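PDB 3UUW: putative oxidoreductase with NAD(P)-binding Rossmann-fold domain, which is probably an NAD(P)-dependent dehydrogenase of the Gfo/Idh/MocA family, binding its nucleotide cofactor in a Rossmann-fold domain. Local coordinates for residues L178-D189 with V201-I212. Numbering follows the deposited sequence.
Sequences LANEDVEISGED and VSHKLKGKNFSI
The antiparallel beta hairpin of strands 184-192 and 198-206 is paired here from Glu-184 with Lys-206 to Asp-189 with Ser-202, at the edge of the mixed sheet in the C-terminal domain. Glu-184 and Lys-206 exchange two backbone bonds, and Asp-189 and Ser-202 do the same. Between them the first strand carries one extra residue, a beta bulge at Ser-186 and Gly-187: Ser-186 N gives a nearly straight bond to Lys-204 O (2.7 Å, 178°), whereas Gly-187 N is buried without a partner. Set between its backbone N and carbonyl carbon (chi1 62°), Ser-186 OG lies against the CG and CD methylenes of Lys-204, 3.2 Å from CG.

Beyond the bulge, Glu-188 and His-203 extend alongside each other from neighbouring strands. The extended glutamate brings OE1 to the ring edge, where His-203 NE2 donates a 2.8 Å bond to the anti side of the carboxylate; carboxylate and ring planes stand almost perpendicular. Tyr-168 OH holds the other ring nitrogen, fixing the ring's rotation. On this same face Ile-185 CG1 packs alongside Leu-205 CD2 at 3.8 Å, and Ile-185 also packs on Leu-299 and Ile-303 of helix 295-305. The other face, with Asp-189, Lys-204 and Lys-206, meets the second subunit, where Asp-189 forms salt bridges with Lys-204 and Lys-206 of that subunit.

In the Gfo/Idh/MocA family the cofactor domain is followed by an alpha/beta domain built on an open sheet, which this hairpin borders. At the far end Glu-181 reaches the turn between strands 198-206 and 211-217, its OE1 accepting a weak 3.4 Å bond from Asn-209 N and lying over one Phe-210 face. Gly-207 lets the carboxylate close in, its CA 3.4 Å from Glu-181 OE1. One water bridges Asp-182 O and Lys-208 N.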
ATOM      1  N   LEU A 178      17.473 -13.412 -15.628  1.00 19.46           N
ATOM      2  CA  LEU A 178      17.227 -11.992 -15.920  1.00 20.72           C
ATOM      3  C   LEU A 178      18.433 -11.294 -16.539  1.00 22.67           C
ATOM      4  O   LEU A 178      18.265 -10.390 -17.373  1.00 26.75           O
ATOM      5  CB  LEU A 178      16.814 -11.239 -14.657  1.00 20.07           C
ATOM      6  CG  LEU A 178      15.428 -11.534 -14.121  1.00 18.98           C
ATOM      7  CD1 LEU A 178      15.265 -10.906 -12.716  1.00 19.10           C
ATOM      8  CD2 LEU A 178      14.313 -11.056 -15.090  1.00 21.13           C
ATOM      9  N   ALA A 179      19.634 -11.673 -16.134  1.00 28.05           N
ATOM     10  CA  ALA A 179      20.832 -11.038 -16.671  1.00 29.53           C
ATOM     11  C   ALA A 179      20.906 -11.278 -18.168  1.00 34.08           C
ATOM     12  O   ALA A 179      21.204 -10.373 -18.921  1.00 35.50           O
ATOM     13  CB  ALA A 179      22.089 -11.567 -16.004  1.00 28.69           C
ATOM     14  N   ASN A 180      20.637 -12.514 -18.580  1.00 36.35           N
ATOM     15  CA  ASN A 180      20.756 -12.918 -19.974  1.00 39.61           C
ATOM     16  C   ASN A 180      22.096 -12.476 -20.584  1.00 40.58           C
ATOM     17  O   ASN A 180      22.196 -12.204 -21.778  1.00 42.14           O
ATOM     18  CB  ASN A 180      19.579 -12.389 -20.795  1.00 41.63           C
ATOM     19  CG  ASN A 180      19.435 -13.103 -22.124  1.00 44.82           C
ATOM     20  OD1 ASN A 180      19.660 -14.315 -22.212  1.00 47.64           O
ATOM     21  ND2 ASN A 180      19.057 -12.363 -23.165  1.00 46.93           N
ATOM     22  N   GLU A 181      23.119 -12.405 -19.740  1.00 39.38           N
ATOM     23  CA  GLU A 181      24.481 -12.067 -20.162  1.00 39.70           C
ATOM     24  C   GLU A 181      25.402 -12.636 -19.106  1.00 38.02           C
ATOM     25  O   GLU A 181      24.950 -12.956 -18.007  1.00 35.58           O
ATOM     26  CB  GLU A 181      24.692 -10.548 -20.310  1.00 40.34           C
ATOM     27  CG  GLU A 181      24.622  -9.717 -19.003  1.00 41.55           C
ATOM     28  CD  GLU A 181      24.955  -8.232 -19.218  1.00 46.46           C
ATOM     29  OE1 GLU A 181      24.711  -7.400 -18.299  1.00 45.60           O
ATOM     30  OE2 GLU A 181      25.463  -7.891 -20.310  1.00 52.97           O
ATOM     31  N   ASP A 182      26.684 -12.766 -19.429  1.00 37.49           N
ATOM     32  CA  ASP A 182      27.648 -13.293 -18.479  1.00 36.85           C
ATOM     33  C   ASP A 182      27.803 -12.318 -17.318  1.00 33.77           C
ATOM     34  O   ASP A 182      27.773 -11.102 -17.506  1.00 34.85           O
ATOM     35  CB  ASP A 182      29.017 -13.485 -19.140  1.00 38.64           C
ATOM     36  CG  ASP A 182      29.000 -14.522 -20.256  1.00 43.08           C
ATOM     37  OD1 ASP A 182      28.207 -15.480 -20.175  1.00 46.92           O
ATOM     38  OD2 ASP A 182      29.800 -14.383 -21.204  1.00 50.26           O
ATOM     39  N   VAL A 183      27.978 -12.856 -16.123  1.00 32.33           N
ATOM     40  CA  VAL A 183      28.186 -12.028 -14.949  1.00 30.71           C
ATOM     41  C   VAL A 183      29.340 -12.561 -14.116  1.00 30.25           C
ATOM     42  O   VAL A 183      29.728 -13.729 -14.232  1.00 31.44           O
ATOM     43  CB  VAL A 183      26.902 -11.928 -14.088  1.00 30.21           C
ATOM     44  CG1 VAL A 183      25.765 -11.318 -14.887  1.00 30.10           C
ATOM     45  CG2 VAL A 183      26.515 -13.293 -13.535  1.00 31.37           C
ATOM     46  N   GLU A 184      29.910 -11.680 -13.305  1.00 28.30           N
ATOM     47  CA  GLU A 184      31.013 -11.997 -12.421  1.00 29.30           C
ATOM     48  C   GLU A 184      30.670 -11.526 -11.017  1.00 27.60           C
ATOM     49  O   GLU A 184      30.113 -10.444 -10.865  1.00 22.73           O
ATOM     50  CB  GLU A 184      32.266 -11.237 -12.868  1.00 31.52           C
ATOM     51  CG  GLU A 184      32.812 -11.627 -14.242  1.00 37.39           C
ATOM     52  CD  GLU A 184      33.649 -12.896 -14.207  1.00 44.26           C
ATOM     53  OE1 GLU A 184      33.377 -13.787 -13.368  1.00 48.26           O
ATOM     54  OE2 GLU A 184      34.594 -13.002 -15.021  1.00 49.42           O
ATOM     55  N   ILE A 185      31.035 -12.296  -9.990  1.00 27.47           N
ATOM     56  CA  ILE A 185      30.834 -11.845  -8.602  1.00 27.29           C
ATOM     57  C   ILE A 185      31.749 -10.659  -8.283  1.00 29.84           C
ATOM     58  O   ILE A 185      32.975 -10.767  -8.413  1.00 29.71           O
ATOM     59  CB  ILE A 185      31.113 -12.967  -7.594  1.00 29.38           C
ATOM     60  CG1 ILE A 185      30.060 -14.060  -7.724  1.00 30.46           C
ATOM     61  CG2 ILE A 185      31.106 -12.433  -6.158  1.00 25.99           C
ATOM     62  CD1 ILE A 185      30.344 -15.274  -6.860  1.00 33.22           C
ATOM     63  N   SER A 186      31.155  -9.532  -7.885  1.00 29.41           N
ATOM     64  CA  SER A 186      31.917  -8.318  -7.556  1.00 29.94           C
ATOM     65  C   SER A 186      31.750  -7.874  -6.102  1.00 30.51           C
ATOM     66  O   SER A 186      32.299  -6.837  -5.698  1.00 32.39           O
ATOM     67  CB  SER A 186      31.518  -7.171  -8.494  1.00 30.68           C
ATOM     68  OG  SER A 186      30.144  -6.850  -8.332  1.00 31.30           O
ATOM     69  N   GLY A 187      31.019  -8.663  -5.315  1.00 27.54           N
ATOM     70  CA  GLY A 187      30.806  -8.374  -3.909  1.00 26.89           C
ATOM     71  C   GLY A 187      30.099  -9.557  -3.282  1.00 25.72           C
ATOM     72  O   GLY A 187      29.323 -10.248  -3.969  1.00 23.12           O
ATOM     73  N   GLU A 188      30.397  -9.795  -2.004  1.00 23.43           N
ATOM     74  CA  GLU A 188      29.818 -10.894  -1.220  1.00 21.94           C
ATOM     75  C   GLU A 188      29.759 -10.566   0.279  1.00 21.92           C
ATOM     76  O   GLU A 188      30.728 -10.031   0.853  1.00 23.15           O
ATOM     77  CB  GLU A 188      30.632 -12.196  -1.401  1.00 23.48           C
ATOM     78  CG  GLU A 188      30.201 -13.326  -0.454  1.00 23.87           C
ATOM     79  CD  GLU A 188      30.985 -14.613  -0.640  1.00 28.53           C
ATOM     80  OE1 GLU A 188      30.700 -15.332  -1.623  1.00 25.32           O
ATOM     81  OE2 GLU A 188      31.860 -14.913   0.222  1.00 30.47           O
ATOM     82  N   ASP A 189      28.620 -10.881   0.890  1.00 20.71           N
ATOM     83  CA  ASP A 189      28.486 -10.924   2.343  1.00 22.06           C
ATOM     84  C   ASP A 189      28.079 -12.363   2.639  1.00 21.89           C
ATOM     85  O   ASP A 189      27.179 -12.901   1.999  1.00 20.11           O
ATOM     86  CB  ASP A 189      27.365 -10.028   2.869  1.00 21.29           C
ATOM     87  CG  ASP A 189      27.570  -8.561   2.564  1.00 27.40           C
ATOM     88  OD1 ASP A 189      28.719  -8.091   2.588  1.00 32.13           O
ATOM     89  OD2 ASP A 189      26.539  -7.880   2.323  1.00 32.73           O
ATOM     90  N   VAL A 201      23.188 -13.959   3.353  1.00 17.18           N
ATOM     91  CA  VAL A 201      24.087 -14.020   2.217  1.00 17.45           C
ATOM     92  C   VAL A 201      23.657 -12.980   1.212  1.00 17.21           C
ATOM     93  O   VAL A 201      22.467 -12.745   1.020  1.00 17.37           O
ATOM     94  CB  VAL A 201      24.124 -15.423   1.558  1.00 17.63           C
ATOM     95  CG1 VAL A 201      22.763 -15.825   1.048  1.00 17.01           C
ATOM     96  CG2 VAL A 201      25.153 -15.483   0.406  1.00 17.37           C
ATOM     97  N   SER A 202      24.637 -12.372   0.570  0.50 18.33           N
ATOM     98  CA  SER A 202      24.381 -11.401  -0.472  0.50 17.68           C
ATOM     99  C   SER A 202      25.522 -11.381  -1.459  0.50 18.46           C
ATOM    100  O   SER A 202      26.672 -11.649  -1.100  0.50 19.45           O
ATOM    101  CB  SER A 202      24.183 -10.014   0.129  0.50 18.38           C
ATOM    102  OG  SER A 202      24.070  -9.051  -0.895  0.50 19.42           O
ATOM    103  N   HIS A 203      25.187 -11.078  -2.711  1.00 17.10           N
ATOM    104  CA  HIS A 203      26.167 -10.946  -3.780  1.00 17.99           C
ATOM    105  C   HIS A 203      25.828  -9.809  -4.692  1.00 17.76           C
ATOM    106  O   HIS A 203      24.674  -9.403  -4.803  1.00 16.37           O
ATOM    107  CB  HIS A 203      26.267 -12.219  -4.597  1.00 17.56           C
ATOM    108  CG  HIS A 203      26.898 -13.333  -3.843  1.00 18.07           C
ATOM    109  ND1 HIS A 203      26.172 -14.212  -3.071  1.00 17.58           N
ATOM    110  CD2 HIS A 203      28.194 -13.653  -3.667  1.00 18.64           C
ATOM    111  CE1 HIS A 203      27.002 -15.058  -2.485  1.00 18.56           C
ATOM    112  NE2 HIS A 203      28.236 -14.724  -2.809  1.00 19.84           N
ATOM    113  N   LYS A 204      26.861  -9.273  -5.310  1.00 18.27           N
ATOM    114  CA  LYS A 204      26.681  -8.375  -6.417  1.00 18.73           C
ATOM    115  C   LYS A 204      27.219  -9.121  -7.636  1.00 19.93           C
ATOM    116  O   LYS A 204      28.416  -9.532  -7.666  1.00 19.46           O
ATOM    117  CB  LYS A 204      27.413  -7.066  -6.200  1.00 20.81           C
ATOM    118  CG  LYS A 204      27.211  -6.084  -7.343  1.00 24.07           C
ATOM    119  CD  LYS A 204      27.961  -4.779  -7.092  1.00 28.67           C
ATOM    120  CE  LYS A 204      27.222  -3.872  -6.142  1.00 34.62           C
ATOM    121  NZ  LYS A 204      26.006  -3.302  -6.823  1.00 34.98           N
ATOM    122  N   LEU A 205      26.360  -9.277  -8.648  1.00 19.47           N
ATOM    123  CA  LEU A 205      26.685  -9.947  -9.890  1.00 20.68           C
ATOM    124  C   LEU A 205      26.788  -8.893 -10.989  1.00 21.66           C
ATOM    125  O   LEU A 205      25.789  -8.280 -11.389  1.00 22.09           O
ATOM    126  CB  LEU A 205      25.645 -11.022 -10.240  1.00 20.23           C
ATOM    127  CG  LEU A 205      25.370 -12.052  -9.137  1.00 21.88           C
ATOM    128  CD1 LEU A 205      24.266 -12.992  -9.609  1.00 25.59           C
ATOM    129  CD2 LEU A 205      26.619 -12.830  -8.701  1.00 26.07           C
ATOM    130  N   LYS A 206      28.008  -8.682 -11.468  1.00 23.52           N
ATOM    131  CA  LYS A 206      28.277  -7.637 -12.444  1.00 24.51           C
ATOM    132  C   LYS A 206      28.263  -8.099 -13.898  1.00 27.40           C
ATOM    133  O   LYS A 206      29.021  -8.994 -14.276  1.00 27.91           O
ATOM    134  CB  LYS A 206      29.639  -7.013 -12.134  1.00 26.20           C
ATOM    135  CG  LYS A 206      29.984  -5.803 -12.997  1.00 30.55           C
ATOM    136  CD  LYS A 206      31.334  -5.227 -12.642  1.00 37.73           C
ATOM    137  CE  LYS A 206      31.588  -3.924 -13.399  1.00 40.81           C
ATOM    138  NZ  LYS A 206      30.509  -2.914 -13.121  1.00 45.18           N
ATOM    139  N   GLY A 207      27.446  -7.440 -14.720  1.00 28.26           N
ATOM    140  CA  GLY A 207      27.411  -7.684 -16.184  1.00 30.29           C
ATOM    141  C   GLY A 207      27.927  -6.461 -16.905  1.00 31.38           C
ATOM    142  O   GLY A 207      28.187  -5.443 -16.279  1.00 31.46           O
ATOM    143  N   LYS A 208      28.069  -6.543 -18.228  1.00 34.36           N
ATOM    144  CA  LYS A 208      28.521  -5.394 -19.017  1.00 36.58           C
ATOM    145  C   LYS A 208      27.605  -4.190 -18.881  1.00 36.11           C
ATOM    146  O   LYS A 208      28.067  -3.053 -18.803  1.00 37.89           O
ATOM    147  CB  LYS A 208      28.580  -5.734 -20.516  1.00 39.22           C
ATOM    148  CG  LYS A 208      29.860  -6.386 -20.992  1.00 44.44           C
ATOM    149  CD  LYS A 208      29.837  -6.550 -22.515  1.00 49.24           C
ATOM    150  CE  LYS A 208      31.199  -6.932 -23.083  1.00 50.62           C
ATOM    151  NZ  LYS A 208      31.162  -6.996 -24.581  1.00 53.79           N
ATOM    152  N   ASN A 209      26.302  -4.458 -18.856  1.00 34.48           N
ATOM    153  CA  ASN A 209      25.278  -3.407 -18.918  1.00 34.18           C
ATOM    154  C   ASN A 209      24.673  -3.011 -17.575  1.00 30.27           C
ATOM    155  O   ASN A 209      24.179  -1.887 -17.414  1.00 29.46           O
ATOM    156  CB  ASN A 209      24.163  -3.868 -19.865  1.00 34.96           C
ATOM    157  CG  ASN A 209      24.672  -4.168 -21.269  1.00 39.82           C
ATOM    158  OD1 ASN A 209      25.409  -3.373 -21.858  1.00 42.88           O
ATOM    159  ND2 ASN A 209      24.273  -5.316 -21.812  1.00 42.59           N
ATOM    160  N   PHE A 210      24.673  -3.935 -16.625  1.00 27.67           N
ATOM    161  CA  PHE A 210      24.123  -3.663 -15.302  1.00 24.15           C
ATOM    162  C   PHE A 210      24.531  -4.763 -14.328  1.00 22.24           C
ATOM    163  O   PHE A 210      25.052  -5.811 -14.735  1.00 23.04           O
ATOM    164  CB  PHE A 210      22.590  -3.531 -15.348  1.00 23.89           C
ATOM    165  CG  PHE A 210      21.873  -4.741 -15.916  1.00 21.43           C
ATOM    166  CD1 PHE A 210      21.480  -5.782 -15.082  1.00 24.85           C
ATOM    167  CD2 PHE A 210      21.571  -4.817 -17.265  1.00 24.21           C
ATOM    168  CE1 PHE A 210      20.796  -6.896 -15.594  1.00 27.47           C
ATOM    169  CE2 PHE A 210      20.890  -5.935 -17.784  1.00 27.79           C
ATOM    170  CZ  PHE A 210      20.511  -6.962 -16.943  1.00 26.90           C
ATOM    171  N   SER A 211      24.272  -4.529 -13.049  1.00 20.18           N
ATOM    172  CA  SER A 211      24.566  -5.499 -12.013  1.00 19.05           C
ATOM    173  C   SER A 211      23.287  -5.986 -11.350  1.00 18.37           C
ATOM    174  O   SER A 211      22.256  -5.308 -11.383  1.00 17.93           O
ATOM    175  CB  SER A 211      25.443  -4.878 -10.925  1.00 20.98           C
ATOM    176  OG  SER A 211      26.693  -4.478 -11.471  1.00 24.65           O
ATOM    177  N   ILE A 212      23.369  -7.175 -10.760  0.50 17.93           N
ATOM    178  CA  ILE A 212      22.268  -7.728 -10.005  0.50 16.90           C
ATOM    179  C   ILE A 212      22.722  -7.847  -8.566  0.50 16.94           C
ATOM    180  O   ILE A 212      23.825  -8.328  -8.293  0.50 17.03           O
ATOM    181  CB  ILE A 212      21.832  -9.124 -10.481  0.50 17.46           C
ATOM    182  CG1 ILE A 212      21.447  -9.116 -11.961  0.50 18.73           C
ATOM    183  CG2 ILE A 212      20.658  -9.611  -9.630  0.50 17.09           C
ATOM    184  CD1 ILE A 212      22.620  -9.331 -12.913  0.50 19.41           C
TER
HETATM  185  O   HOH W   1      28.404  -9.471 -19.363  1.00 36.05           O
HETATM  186  O   HOH W   2      24.482  -6.565   1.340  1.00 30.76           O